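Local coordinates for protein interacting with Hsp90 1 (Saccharomyces cerevisiae, PDB 4CHH) that works in the R2TP complex with Hsp90, to which it recruits Tel2 in a phosphorylation-dependent way, and takes part in pre-rRNA processing, at residues Ser142-Ile145 with Val150-Arg153; Glu51-Gly56 with Ser97-Asp102; Lys58-Val63 with Lys162-Glu167; Tyr111-Cys116 with Ile145-Val150. One frame throughout, in Å; residues are numbered along the deposited sequence.

In the fold
All four contacts lie in the N-terminal domain. Interactions 1 and 4 hold the same elements, the end of helix 129-147 and the following strand 149-151: in interaction 1 a glutamate of the helix binds a backbone N-H of the strand and an arginine just beyond it, and interaction 4 joins the helix end and the strand start to the sheet through a buried tryptophan. Interaction 3 lies on the other face of the sheet, where hydrogen bonds with an asparagine side-chain amide and a lysine over a phenylalanine hold a loop; its strand 58-66 pairs with strand 109-118 of interaction 4. Interaction 2, at the surface, rests a loop on a partly exposed tyrosine beside a bound diol.

Interaction 1 (Ser142-Ile145 with Val150-Arg153); sequences SCEI and VLCR
Glu144 and Arg153 meet in a two-nitrogen, end-on salt bridge: NH2 of Arg153 donates to OE1 of Glu144 over 2.8 Å, and NH1 of Arg153 donates to OE2 of Glu144, also over 2.8 Å. Both carboxylate oxygens lie near the guanidinium plane, but the nitrogens come at them from above the carboxylate plane, the two groups being turned 42° apart. The closely fitted part centres on OE2 of Glu144, gripped a second time by the backbone N of Leu151, which reaches its anti lone pair at 2.9 Å in an almost straight bond (178°). An extended chain beyond CG carries the carboxylate out to these donors (chi2 179°), and CG itself runs along Leu151. A lighter inward addition is CB of Cys143 on CD1 of Leu151 at 4.0 Å; Leu151 continues onto Val59 and Ile61 of the sheet. Outward the contact thins: the side chain of Val150 points away, its CA 3.7 Å from OE2 of Glu144 and its CG1 no nearer than 4.3 Å. Arg153 lies on the more exposed side and also has Glu137 as a salt-bridge partner, through NE. With an alanine here in place of Glu144, the N-H of Leu151 is likely to lose its acceptor and the guanidinium of Arg153 one of its carboxylates. The arrangement belongs to a helix-turn-strand unit, in which a glutamate from the end of helix 129-147 clasps strand 149-151, itself paired antiparallel with strand 29-47.

Interaction 2 (Glu51-Gly56 with Ser97-Asp102); sequences EKLQDG and SCYRMD. With EDO (1,2-ethanediol), chain C.
Tyr99, at the break in strand 95-103, reaches out to Glu51 and Leu53 in the long loop of the β-hairpin formed by strands 29-47 and 58-66. Its CG stands between the backbone N and the carbonyl carbon (chi1 65°), which directs the ring toward the loop. Two loop side chains meet the ring differently. The carboxylate of Glu51, almost perpendicular to the ring (89°), comes in obliquely at the phenolic end; OH of Tyr99 lies 2.8 Å from OE1 of Glu51, a weak hydrogen bond. Leu53, with CG anti to its carbonyl carbon (chi1 -66°), slides past the ring instead of pointing at it: CD2 of Leu53 touches CE1 of Tyr99 at 3.7 Å, while CD1 lies over one face. The same CD2 of Leu53 receives CE of Met101 at 4.1 Å, delivered by the extended methionine chain. Tyr111 of strand 109-118 touches both Leu53 and Met101, so the little apolar cluster rests on the sheet, while Tyr99 also touches Asp147 of helix 129-147. The contact lies at the surface of the domain. One water donates to O of Lys52 at 2.8 Å and also bonds OH of Tyr99, bridging loop backbone and phenol. A 1,2-ethanediol, probably from the crystallisation liquor, lies beside Glu51 and Leu53: its C2 packs on CD1 of Leu53 at 3.5 Å, and its O1 accepts from the backbone N of Glu51 at 3.0 Å.

Interaction 3 (Lys58-Val63 with Lys162-Glu167); sequences KVFINV and KKKGAE
One face of the Phe60 ring is overlaid by the side chain of Lys164, whose CD stands over the ring centre, 3.9 Å from the centroid, in a CH-pi contact. A bend at chi2 (73°) runs the lysine chain across the ring, CG lying over the CG end of Phe60 and NZ 4.4 Å from the ring centroid, an off-centre cation-pi approach. The second flat group, the Asn62 amide, takes hold of the backbone of the same lysine with both its ends: N of Lys164 donates to OD1 of Asn62 at 2.7 Å, and ND2 of Asn62 returns a bond to O of Lys164 at 3.1 Å, in the carbonyl plane. This pair fixes the amide rotation, and ND2 also reaches Asp114. A leucine in place of Asn62 would probably leave both the N-H and the C=O of Lys164 without these mates and let the loop shift off the strand. Loop 162-167 thus lies against the side of strand 58-66 that bears Phe60 and Asn62; on the other side Ile61 meets Leu140 and Cys143 of helix 129-147, and the strand itself runs between strands 29-47 and 109-118.

Interaction 4 (Tyr111-Cys116 with Ile145-Val150); sequences YVWDCC and IRDSVV
Trp113 and Asp147 are the nearest backbone pair, their CA atoms 10.2 Å apart, and Ser148, with positive phi (50°), turns the chain from helix 129-147 toward strand 149-151. This is a helix-turn-strand unit packed on a sheet, and the Trp113 indole bridges the gap from strand 109-118. NE1 of Trp113 donates to OD2 of Asp147 at 2.8 Å and 165°; the oxygen lies in the indole plane, at the ring edge, although the carboxylate is itself turned well away from that plane. Arg146, just before Asp147 in the helix, lays its CD beside the same edge, 4.1 Å from NE1 of Trp113. Asp147 lies along the NE1-CZ2 edge, while at the far end of the six-membered ring CG2 of Val149 comes against CH2 of Trp113 at 4.0 Å. Val59 and Cys143 also pack on the indole, burying it between strand 58-66 and the helix. The indole N-H is thus satisfied within the packing, and its carboxylate partner is kept in place by a second donor: NE of Arg146 reaches OD2 of Asp147 at 2.9 Å, in a salt bridge, from the face of the carboxylate opposite to that approached by NE1 of Trp113.

Interaction 1 (Ser142-Ile145 with Val150-Arg153)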
# COMPACT_ATOMS: atom_id res chain seq x y z
N SER A 142 -1.55 -5.30 4.24
CA SER A 142 -1.93 -4.06 4.94
C SER A 142 -3.41 -3.75 4.81
O SER A 142 -4.00 -3.34 5.80
CB SER A 142 -1.10 -2.87 4.47
OG SER A 142 0.27 -3.15 4.72
N CYS A 143 -4.01 -3.92 3.60
CA CYS A 143 -5.44 -3.64 3.42
C CYS A 143 -6.26 -4.69 4.13
O CYS A 143 -7.29 -4.36 4.73
CB CYS A 143 -5.79 -3.55 1.93
SG CYS A 143 -4.78 -2.36 1.01
N GLU A 144 -5.80 -5.95 4.07
CA GLU A 144 -6.44 -7.09 4.73
C GLU A 144 -6.52 -6.88 6.25
O GLU A 144 -7.55 -7.17 6.85
CB GLU A 144 -5.67 -8.38 4.44
CG GLU A 144 -5.88 -8.85 3.02
CD GLU A 144 -5.12 -10.11 2.69
OE1 GLU A 144 -3.97 -10.26 3.17
OE2 GLU A 144 -5.67 -10.93 1.92
N ILE A 145 -5.44 -6.39 6.85
CA ILE A 145 -5.34 -6.14 8.29
C ILE A 145 -6.26 -4.96 8.70
O ILE A 145 -7.06 -5.11 9.64
CB ILE A 145 -3.85 -5.89 8.71
CG1 ILE A 145 -3.08 -7.23 8.72
CG2 ILE A 145 -3.74 -5.19 10.10
CD1 ILE A 145 -1.49 -7.07 8.63
N VAL A 150 -10.22 -10.22 2.67
CA VAL A 150 -9.33 -11.26 2.15
C VAL A 150 -9.19 -10.93 0.67
O VAL A 150 -10.21 -10.77 0.00
CB VAL A 150 -9.82 -12.72 2.44
CG1 VAL A 150 -8.91 -13.75 1.77
CG2 VAL A 150 -9.90 -12.97 3.96
N LEU A 151 -7.95 -10.72 0.18
CA LEU A 151 -7.72 -10.34 -1.23
C LEU A 151 -7.06 -11.49 -1.98
O LEU A 151 -6.28 -12.22 -1.40
CB LEU A 151 -6.88 -9.04 -1.33
CG LEU A 151 -7.46 -7.80 -0.57
CD1 LEU A 151 -6.49 -6.62 -0.60
CD2 LEU A 151 -8.82 -7.39 -1.10
N CYS A 152 -7.43 -11.69 -3.25
CA CYS A 152 -6.90 -12.77 -4.09
C CYS A 152 -5.44 -12.52 -4.48
O CYS A 152 -5.09 -11.41 -4.88
CB CYS A 152 -7.77 -12.97 -5.34
SG CYS A 152 -7.39 -14.50 -6.25
N ARG A 153 -4.60 -13.55 -4.33
CA ARG A 153 -3.19 -13.56 -4.71
C ARG A 153 -3.03 -14.11 -6.15
O ARG A 153 -1.97 -13.95 -6.75
CB ARG A 153 -2.34 -14.40 -3.70
CG ARG A 153 -2.39 -13.91 -2.22
CD ARG A 153 -2.01 -12.44 -2.07
NE ARG A 153 -1.65 -12.07 -0.69
CZ ARG A 153 -2.48 -11.61 0.23
NH1 ARG A 153 -3.78 -11.51 -0.04
NH2 ARG A 153 -2.04 -11.26 1.43

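Interaction 2 (Glu51-Gly56 with Ser97-Asp102)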
# COMPACT_ATOMS: atom_id res chain seq x y z
N GLU A 51 -17.96 -3.13 8.22
CA GLU A 51 -18.75 -2.51 7.15
C GLU A 51 -19.06 -3.52 6.03
O GLU A 51 -18.39 -4.53 5.91
CB GLU A 51 -18.02 -1.28 6.58
CG GLU A 51 -17.91 -0.17 7.61
CD GLU A 51 -16.73 0.78 7.45
OE1 GLU A 51 -15.79 0.47 6.68
OE2 GLU A 51 -16.77 1.86 8.07
N LYS A 52 -20.11 -3.25 5.26
CA LYS A 52 -20.51 -4.17 4.20
C LYS A 52 -19.81 -3.88 2.87
O LYS A 52 -19.80 -2.75 2.38
CB LYS A 52 -22.03 -4.13 3.97
CG LYS A 52 -22.86 -4.39 5.22
CD LYS A 52 -24.34 -4.12 4.93
CE LYS A 52 -25.14 -3.85 6.17
NZ LYS A 52 -26.53 -3.44 5.84
N LEU A 53 -19.21 -4.93 2.32
CA LEU A 53 -18.57 -4.94 1.00
C LEU A 53 -19.14 -6.13 0.24
O LEU A 53 -19.60 -7.08 0.87
CB LEU A 53 -17.04 -5.00 1.07
CG LEU A 53 -16.27 -3.78 1.68
CD1 LEU A 53 -14.75 -4.00 1.57
CD2 LEU A 53 -16.65 -2.45 1.00
N GLN A 54 -19.19 -6.05 -1.09
CA GLN A 54 -19.67 -7.14 -1.94
C GLN A 54 -18.50 -8.05 -2.35
O GLN A 54 -17.57 -7.57 -3.00
CB GLN A 54 -20.36 -6.59 -3.21
CG GLN A 54 -21.54 -5.67 -2.92
CD GLN A 54 -22.21 -5.22 -4.19
OE1 GLN A 54 -21.59 -4.64 -5.10
NE2 GLN A 54 -23.50 -5.47 -4.29
N ASP A 55 -18.54 -9.35 -2.00
CA ASP A 55 -17.52 -10.32 -2.40
C ASP A 55 -17.40 -10.42 -3.93
O ASP A 55 -18.41 -10.27 -4.64
CB ASP A 55 -17.84 -11.72 -1.85
CG ASP A 55 -17.96 -11.80 -0.34
OD1 ASP A 55 -17.51 -10.85 0.35
OD2 ASP A 55 -18.49 -12.81 0.16
N GLY A 56 -16.18 -10.61 -4.41
CA GLY A 56 -15.91 -10.78 -5.83
C GLY A 56 -15.67 -9.50 -6.60
O GLY A 56 -15.31 -9.56 -7.78
N SER A 97 -4.50 4.05 3.57
CA SER A 97 -5.68 4.87 3.73
C SER A 97 -6.90 4.02 4.06
O SER A 97 -6.87 2.80 3.90
CB SER A 97 -5.93 5.63 2.42
OG SER A 97 -6.39 4.76 1.40
N CYS A 98 -8.01 4.67 4.42
CA CYS A 98 -9.28 3.98 4.52
C CYS A 98 -9.67 3.66 3.04
O CYS A 98 -9.17 4.33 2.13
CB CYS A 98 -10.31 4.85 5.22
SG CYS A 98 -10.95 6.20 4.20
N TYR A 99 -10.48 2.62 2.80
CA TYR A 99 -10.84 2.31 1.42
C TYR A 99 -11.83 3.35 0.91
O TYR A 99 -12.52 4.02 1.69
CB TYR A 99 -11.39 0.87 1.24
CG TYR A 99 -12.70 0.60 1.95
CD1 TYR A 99 -13.92 0.97 1.38
CD2 TYR A 99 -12.73 -0.03 3.19
CE1 TYR A 99 -15.12 0.78 2.05
CE2 TYR A 99 -13.93 -0.25 3.87
CZ TYR A 99 -15.12 0.14 3.28
OH TYR A 99 -16.31 -0.08 3.94
N ARG A 100 -11.90 3.47 -0.39
CA ARG A 100 -12.90 4.33 -1.01
C ARG A 100 -13.55 3.55 -2.15
O ARG A 100 -13.05 2.48 -2.54
CB ARG A 100 -12.37 5.72 -1.37
CG ARG A 100 -11.34 5.80 -2.43
CD ARG A 100 -10.71 7.19 -2.39
NE ARG A 100 -9.52 7.20 -3.24
CZ ARG A 100 -8.30 6.89 -2.82
NH1 ARG A 100 -8.08 6.63 -1.53
NH2 ARG A 100 -7.29 6.90 -3.66
N MET A 101 -14.73 4.00 -2.58
CA MET A 101 -15.45 3.28 -3.62
C MET A 101 -15.39 4.00 -4.95
O MET A 101 -15.50 5.23 -5.02
CB MET A 101 -16.92 3.04 -3.24
CG MET A 101 -17.09 1.95 -2.22
SD MET A 101 -18.81 1.53 -1.89
CE MET A 101 -18.65 0.89 -0.14
N ASP A 102 -15.18 3.22 -5.99
CA ASP A 102 -15.22 3.62 -7.39
C ASP A 102 -16.18 2.66 -8.08
O ASP A 102 -16.73 1.77 -7.43
CB ASP A 102 -13.83 3.66 -8.05
CG ASP A 102 -13.70 4.72 -9.15
OD1 ASP A 102 -14.75 5.07 -9.77
OD2 ASP A 102 -12.57 5.20 -9.39
C1 EDO C . -15.33 -3.53 5.55
O1 EDO C . -15.25 -3.54 6.96
C2 EDO C . -14.69 -4.80 5.00
O2 EDO C . -15.09 -5.95 5.68
O HOH W 1 -18.88 -0.25 3.09

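Interaction 3 (Lys58-Val63 with Lys162-Glu167)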
# COMPACT_ATOMS: atom_id res chain seq x y z
N LYS A 58 -13.75 -6.06 -7.85
CA LYS A 58 -12.40 -5.63 -8.19
C LYS A 58 -11.86 -4.73 -7.11
O LYS A 58 -12.57 -3.91 -6.54
CB LYS A 58 -12.36 -4.88 -9.54
CG LYS A 58 -12.62 -5.72 -10.78
CD LYS A 58 -12.29 -4.90 -12.04
CE LYS A 58 -13.08 -5.34 -13.25
NZ LYS A 58 -12.26 -6.18 -14.18
N VAL A 59 -10.59 -4.90 -6.85
CA VAL A 59 -9.87 -4.13 -5.86
C VAL A 59 -8.67 -3.49 -6.53
O VAL A 59 -7.97 -4.13 -7.33
CB VAL A 59 -9.48 -4.99 -4.61
CG1 VAL A 59 -8.49 -4.23 -3.71
CG2 VAL A 59 -10.71 -5.38 -3.81
N PHE A 60 -8.43 -2.23 -6.20
CA PHE A 60 -7.26 -1.50 -6.66
C PHE A 60 -6.50 -0.94 -5.49
O PHE A 60 -7.08 -0.35 -4.58
CB PHE A 60 -7.61 -0.36 -7.61
CG PHE A 60 -8.23 -0.82 -8.90
CD1 PHE A 60 -9.61 -1.00 -9.00
CD2 PHE A 60 -7.45 -1.02 -10.03
CE1 PHE A 60 -10.19 -1.42 -10.20
CE2 PHE A 60 -8.04 -1.42 -11.25
CZ PHE A 60 -9.41 -1.62 -11.31
N ILE A 61 -5.19 -1.11 -5.52
CA ILE A 61 -4.33 -0.56 -4.49
C ILE A 61 -3.37 0.42 -5.15
O ILE A 61 -2.61 0.02 -6.03
CB ILE A 61 -3.57 -1.65 -3.68
CG1 ILE A 61 -4.52 -2.59 -2.94
CG2 ILE A 61 -2.53 -0.98 -2.76
CD1 ILE A 61 -3.88 -3.95 -2.38
N ASN A 62 -3.41 1.68 -4.73
CA ASN A 62 -2.49 2.70 -5.21
C ASN A 62 -1.20 2.67 -4.38
O ASN A 62 -1.20 3.13 -3.25
CB ASN A 62 -3.16 4.10 -5.15
CG ASN A 62 -4.25 4.26 -6.20
OD1 ASN A 62 -4.10 3.88 -7.35
ND2 ASN A 62 -5.41 4.75 -5.81
N VAL A 63 -0.10 2.12 -4.94
CA VAL A 63 1.21 2.12 -4.28
C VAL A 63 1.81 3.48 -4.58
O VAL A 63 1.96 3.87 -5.73
CB VAL A 63 2.16 0.97 -4.68
CG1 VAL A 63 3.39 0.95 -3.77
CG2 VAL A 63 1.43 -0.37 -4.65
N LYS A 162 -0.46 5.11 -13.27
CA LYS A 162 0.22 5.51 -12.04
C LYS A 162 -0.73 5.38 -10.80
O LYS A 162 -0.27 5.11 -9.70
CB LYS A 162 0.75 6.95 -12.16
CG LYS A 162 2.03 7.04 -13.00
CD LYS A 162 2.60 8.45 -13.02
N LYS A 163 -2.03 5.58 -11.01
CA LYS A 163 -3.03 5.50 -9.93
C LYS A 163 -4.41 5.21 -10.52
O LYS A 163 -4.66 5.48 -11.69
CB LYS A 163 -3.06 6.81 -9.08
CG LYS A 163 -3.53 8.04 -9.88
CD LYS A 163 -3.70 9.31 -9.04
CE LYS A 163 -3.85 10.55 -9.91
NZ LYS A 163 -4.93 10.40 -10.93
N LYS A 164 -5.30 4.68 -9.68
CA LYS A 164 -6.70 4.46 -9.97
C LYS A 164 -7.46 5.58 -9.29
O LYS A 164 -7.25 5.83 -8.11
CB LYS A 164 -7.17 3.08 -9.46
CG LYS A 164 -8.66 2.81 -9.68
CD LYS A 164 -9.00 2.54 -11.16
CE LYS A 164 -10.48 2.35 -11.36
NZ LYS A 164 -10.74 1.80 -12.72
N GLY A 165 -8.30 6.27 -10.07
CA GLY A 165 -9.10 7.38 -9.57
C GLY A 165 -8.46 8.73 -9.77
O GLY A 165 -7.40 8.85 -10.40
N ALA A 166 -9.10 9.78 -9.24
CA ALA A 166 -8.56 11.14 -9.38
C ALA A 166 -7.40 11.33 -8.38
O ALA A 166 -6.75 10.35 -7.99
CB ALA A 166 -9.68 12.17 -9.17
N GLU A 167 -7.12 12.57 -7.95
CA GLU A 167 -6.03 12.87 -7.02
C GLU A 167 -6.06 11.94 -5.79
O GLU A 167 -7.13 11.64 -5.29
CB GLU A 167 -6.12 14.34 -6.59
CG GLU A 167 -6.06 15.33 -7.74
O HOH W 2 -0.03 5.18 -7.03

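Interaction 4 (Tyr111-Cys116 with Ile145-Val150)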
# COMPACT_ATOMS: atom_id res chain seq x y z
N TYR A 111 -13.26 -1.37 -5.04
CA TYR A 111 -12.70 -0.79 -3.82
C TYR A 111 -11.27 -0.40 -4.00
O TYR A 111 -10.50 -1.11 -4.64
CB TYR A 111 -12.90 -1.73 -2.62
CG TYR A 111 -14.32 -2.23 -2.57
CD1 TYR A 111 -15.39 -1.34 -2.42
CD2 TYR A 111 -14.61 -3.58 -2.74
CE1 TYR A 111 -16.71 -1.79 -2.45
CE2 TYR A 111 -15.92 -4.04 -2.71
CZ TYR A 111 -16.97 -3.14 -2.58
OH TYR A 111 -18.24 -3.62 -2.57
N VAL A 112 -10.95 0.78 -3.52
CA VAL A 112 -9.64 1.40 -3.71
C VAL A 112 -9.00 1.76 -2.36
O VAL A 112 -9.63 2.40 -1.53
CB VAL A 112 -9.77 2.65 -4.64
CG1 VAL A 112 -8.43 3.32 -4.88
CG2 VAL A 112 -10.45 2.31 -5.96
N TRP A 113 -7.73 1.37 -2.19
CA TRP A 113 -6.90 1.73 -1.04
C TRP A 113 -5.64 2.39 -1.52
O TRP A 113 -5.14 2.03 -2.59
CB TRP A 113 -6.48 0.48 -0.23
CG TRP A 113 -7.48 -0.12 0.69
CD1 TRP A 113 -7.55 0.08 2.04
CD2 TRP A 113 -8.39 -1.19 0.40
NE1 TRP A 113 -8.48 -0.77 2.59
CE2 TRP A 113 -9.01 -1.57 1.61
CE3 TRP A 113 -8.76 -1.87 -0.78
CZ2 TRP A 113 -9.99 -2.57 1.69
CZ3 TRP A 113 -9.72 -2.88 -0.71
CH2 TRP A 113 -10.31 -3.23 0.51
N ASP A 114 -5.08 3.29 -0.72
CA ASP A 114 -3.76 3.86 -1.05
C ASP A 114 -2.78 3.27 -0.05
O ASP A 114 -3.10 3.21 1.13
CB ASP A 114 -3.73 5.40 -1.01
CG ASP A 114 -4.78 6.10 -1.85
OD1 ASP A 114 -5.07 5.63 -2.97
OD2 ASP A 114 -5.34 7.12 -1.38
N CYS A 115 -1.62 2.82 -0.51
CA CYS A 115 -0.56 2.27 0.35
C CYS A 115 0.68 3.11 0.10
O CYS A 115 1.31 2.98 -0.94
CB CYS A 115 -0.30 0.79 0.03
SG CYS A 115 -1.55 -0.34 0.69
N CYS A 116 1.01 4.00 1.05
CA CYS A 116 2.09 4.97 0.94
C CYS A 116 3.34 4.51 1.66
O CYS A 116 3.32 4.19 2.85
CB CYS A 116 1.62 6.33 1.45
SG CYS A 116 2.66 7.72 0.93
N ILE A 145 -5.44 -6.39 6.85
CA ILE A 145 -5.34 -6.14 8.29
C ILE A 145 -6.26 -4.96 8.70
O ILE A 145 -7.06 -5.11 9.64
CB ILE A 145 -3.85 -5.89 8.71
CG1 ILE A 145 -3.08 -7.23 8.72
CG2 ILE A 145 -3.74 -5.19 10.10
CD1 ILE A 145 -1.49 -7.07 8.63
N ARG A 146 -6.12 -3.80 8.02
CA ARG A 146 -6.84 -2.62 8.44
C ARG A 146 -8.37 -2.72 8.24
O ARG A 146 -9.09 -2.12 9.03
CB ARG A 146 -6.28 -1.33 7.81
CG ARG A 146 -6.57 -1.10 6.33
CD ARG A 146 -6.66 0.41 6.05
NE ARG A 146 -7.86 1.02 6.65
CZ ARG A 146 -7.89 2.18 7.30
NH1 ARG A 146 -6.79 2.91 7.44
NH2 ARG A 146 -9.03 2.63 7.81
N ASP A 147 -8.85 -3.51 7.26
CA ASP A 147 -10.28 -3.59 7.01
C ASP A 147 -10.88 -5.00 7.09
O ASP A 147 -12.05 -5.14 6.76
CB ASP A 147 -10.59 -2.94 5.64
CG ASP A 147 -10.56 -1.42 5.73
OD1 ASP A 147 -11.42 -0.86 6.45
OD2 ASP A 147 -9.64 -0.80 5.16
N SER A 148 -10.14 -6.00 7.63
CA SER A 148 -10.61 -7.41 7.75
C SER A 148 -11.17 -7.96 6.44
O SER A 148 -12.25 -8.55 6.42
CB SER A 148 -11.64 -7.58 8.86
OG SER A 148 -10.99 -7.41 10.10
N VAL A 149 -10.43 -7.78 5.35
CA VAL A 149 -10.82 -8.30 4.04
C VAL A 149 -9.86 -9.39 3.66
O VAL A 149 -8.80 -9.48 4.26
CB VAL A 149 -10.88 -7.17 2.94
CG1 VAL A 149 -11.95 -6.13 3.29
CG2 VAL A 149 -9.51 -6.50 2.70
N VAL A 150 -10.22 -10.22 2.67
CA VAL A 150 -9.33 -11.26 2.15
C VAL A 150 -9.19 -10.93 0.67
O VAL A 150 -10.21 -10.77 0.00
CB VAL A 150 -9.82 -12.72 2.44
CG1 VAL A 150 -8.91 -13.75 1.77
CG2 VAL A 150 -9.90 -12.97 3.96